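Local coordinates for uncharacterized protein (Nostoc punctiforme, PDB 2QDR) that is of unknown function but has a double-stranded beta-helix fold of the cupin clan and is a putative dioxygenase, at residues K24-G29 against P237-G242. Numbering follows the deposited sequence.
Sequences KEDWGG and PYNEEG
Trp27 lies against the backbone of Pro237 and Tyr238 and carries the largest share of the loop's buried surface. The CA atoms of Trp27 and Tyr238, 5.6 Å apart, are the nearest such pair across the contact. The five-membered ring does the touching: CD1 of Trp27 is 3.7 Å from CA of Tyr238, while CB of Tyr238 sits over one indole face, 4.2 Å from the same CD1. CG of Trp27 occupies the crowded position between its own backbone N and carbonyl carbon (chi1 59°), beside the carbonyl O of Pro237, which packs 3.4 Å from CB of Trp27 and hydrogen-bonds to Arg287. The backbone N of Gly29 stands 3.6 Å above the indole plane, displaced from the ring centre. That turn is closed by a 2.8 Å hydrogen bond from Gly28 N to Glu25 O. The phenol of Tyr238 leads away from the indole, and Ser181 of the second subunit also packs on Trp27.

Beside the indole, the side chains of Asp26 and Asn239 cross at about a right angle, their carboxylate and amide planes 37° apart. ND2 of Asn239 approaches the methylene CB of Asp26, at 3.6 Å, rather than its carboxylate. CG of Asn239 is anti to the carbonyl carbon (chi1 -64°), beside the backbone N; the amide end lies nearer the loop than CB does. Its OD1 accepts a weak hydrogen bond from Ser266 N.

Asp286 OD1 links the two sides, accepting a hydrogen bond from Asn239 N and a weak one from Trp27 NE1. This is plain structural packing within the double-stranded beta-helix fold: the loop preceding strand 41-42 covers the lead-in to strand 240-245, which runs between strands 260-264 and 279-285 in an antiparallel sheet.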
loop_
_atom_site.group_PDB
_atom_site.type_symbol
_atom_site.label_atom_id
_atom_site.label_comp_id
_atom_site.label_asym_id
_atom_site.label_seq_id
_atom_site.Cartn_x
_atom_site.Cartn_y
_atom_site.Cartn_z
ATOM N N LYS A 24 -31.327 -13.985 -22.896
ATOM C CA LYS A 24 -30.543 -12.751 -22.653
ATOM C C LYS A 24 -31.094 -12.036 -21.415
ATOM O O LYS A 24 -32.260 -12.204 -21.049
ATOM C CB LYS A 24 -30.515 -11.796 -23.862
ATOM C CG LYS A 24 -29.838 -12.349 -25.118
ATOM N N GLU A 25 -30.256 -11.208 -20.810
ATOM C CA GLU A 25 -30.584 -10.513 -19.558
ATOM C C GLU A 25 -31.228 -9.118 -19.756
ATOM O O GLU A 25 -30.779 -8.342 -20.584
ATOM C CB GLU A 25 -29.289 -10.522 -18.726
ATOM C CG GLU A 25 -28.938 -12.007 -18.330
ATOM C CD GLU A 25 -27.457 -12.367 -18.213
ATOM O OE1 GLU A 25 -26.586 -11.668 -18.781
ATOM O OE2 GLU A 25 -27.184 -13.445 -17.634
ATOM N N ASP A 26 -32.310 -8.877 -19.005
ATOM C CA ASP A 26 -33.166 -7.667 -18.976
ATOM C C ASP A 26 -32.471 -6.332 -19.302
ATOM O O ASP A 26 -32.912 -5.570 -20.164
ATOM C CB ASP A 26 -33.784 -7.585 -17.558
ATOM C CG ASP A 26 -35.144 -6.959 -17.524
ATOM O OD1 ASP A 26 -35.619 -6.424 -18.541
ATOM O OD2 ASP A 26 -35.768 -7.051 -16.442
ATOM N N TRP A 27 -31.369 -6.089 -18.597
ATOM C CA TRP A 27 -30.549 -4.867 -18.729
ATOM C C TRP A 27 -29.633 -4.791 -19.956
ATOM O O TRP A 27 -29.090 -3.736 -20.207
ATOM C CB TRP A 27 -29.689 -4.664 -17.463
ATOM C CG TRP A 27 -28.746 -5.800 -17.139
ATOM C CD1 TRP A 27 -28.993 -6.862 -16.312
ATOM C CD2 TRP A 27 -27.424 -5.992 -17.646
ATOM N NE1 TRP A 27 -27.908 -7.690 -16.268
ATOM C CE2 TRP A 27 -26.928 -7.187 -17.076
ATOM C CE3 TRP A 27 -26.601 -5.263 -18.516
ATOM C CZ2 TRP A 27 -25.647 -7.680 -17.351
ATOM C CZ3 TRP A 27 -25.326 -5.753 -18.793
ATOM C CH2 TRP A 27 -24.861 -6.951 -18.207
ATOM N N GLY A 28 -29.477 -5.876 -20.715
ATOM C CA GLY A 28 -28.609 -5.916 -21.902
ATOM C C GLY A 28 -27.436 -6.897 -21.842
ATOM O O GLY A 28 -26.473 -6.734 -22.588
ATOM N N GLY A 29 -27.501 -7.915 -20.982
ATOM C CA GLY A 29 -26.442 -8.916 -20.883
ATOM C C GLY A 29 -26.591 -9.946 -21.994
ATOM O O GLY A 29 -27.603 -9.966 -22.715
ATOM N N PRO A 237 -29.336 -0.497 -12.579
ATOM C CA PRO A 237 -29.513 -1.066 -13.934
ATOM C C PRO A 237 -29.097 -2.551 -14.042
ATOM O O PRO A 237 -28.260 -2.909 -14.863
ATOM C CB PRO A 237 -28.618 -0.154 -14.791
ATOM C CG PRO A 237 -27.526 0.167 -13.896
ATOM C CD PRO A 237 -28.236 0.477 -12.591
ATOM N N TYR A 238 -29.727 -3.408 -13.245
ATOM C CA TYR A 238 -29.416 -4.828 -13.199
ATOM C C TYR A 238 -30.441 -5.535 -12.329
ATOM O O TYR A 238 -31.158 -4.874 -11.582
ATOM C CB TYR A 238 -28.000 -5.049 -12.633
ATOM C CG TYR A 238 -27.761 -4.382 -11.283
ATOM C CD1 TYR A 238 -28.038 -5.053 -10.092
ATOM C CD2 TYR A 238 -27.270 -3.083 -11.197
ATOM C CE1 TYR A 238 -27.829 -4.452 -8.863
ATOM C CE2 TYR A 238 -27.059 -2.478 -9.961
ATOM C CZ TYR A 238 -27.334 -3.168 -8.800
ATOM O OH TYR A 238 -27.124 -2.573 -7.578
ATOM N N ASN A 239 -30.520 -6.861 -12.429
ATOM C CA ASN A 239 -31.442 -7.638 -11.601
ATOM C C ASN A 239 -30.731 -8.063 -10.336
ATOM O O ASN A 239 -29.562 -8.447 -10.390
ATOM C CB ASN A 239 -31.962 -8.875 -12.320
ATOM C CG ASN A 239 -32.786 -8.546 -13.536
ATOM O OD1 ASN A 239 -33.693 -7.719 -13.486
ATOM N ND2 ASN A 239 -32.516 -9.248 -14.631
ATOM N N GLU A 240 -31.444 -7.994 -9.210
ATOM C CA GLU A 240 -30.937 -8.370 -7.891
ATOM C C GLU A 240 -32.049 -8.955 -7.033
ATOM O O GLU A 240 -33.206 -8.526 -7.126
ATOM C CB GLU A 240 -30.362 -7.150 -7.161
ATOM C CG GLU A 240 -29.942 -7.362 -5.660
ATOM C CD GLU A 240 -29.514 -6.069 -4.956
ATOM O OE1 GLU A 240 -29.204 -5.063 -5.636
ATOM O OE2 GLU A 240 -29.482 -6.058 -3.706
ATOM N N GLU A 241 -31.699 -9.948 -6.221
ATOM C CA GLU A 241 -32.639 -10.536 -5.278
ATOM C C GLU A 241 -31.829 -10.827 -4.046
ATOM O O GLU A 241 -30.608 -10.890 -4.119
ATOM C CB GLU A 241 -33.316 -11.808 -5.776
ATOM C CG GLU A 241 -32.427 -13.036 -5.949
ATOM C CD GLU A 241 -33.234 -14.308 -6.253
ATOM O OE1 GLU A 241 -34.394 -14.239 -6.700
ATOM O OE2 GLU A 241 -32.690 -15.393 -6.041
ATOM N N GLY A 242 -32.500 -11.004 -2.919
ATOM C CA GLY A 242 -31.795 -11.323 -1.694
ATOM C C GLY A 242 -32.698 -11.743 -0.565
ATOM O O GLY A 242 -33.910 -11.543 -0.634
#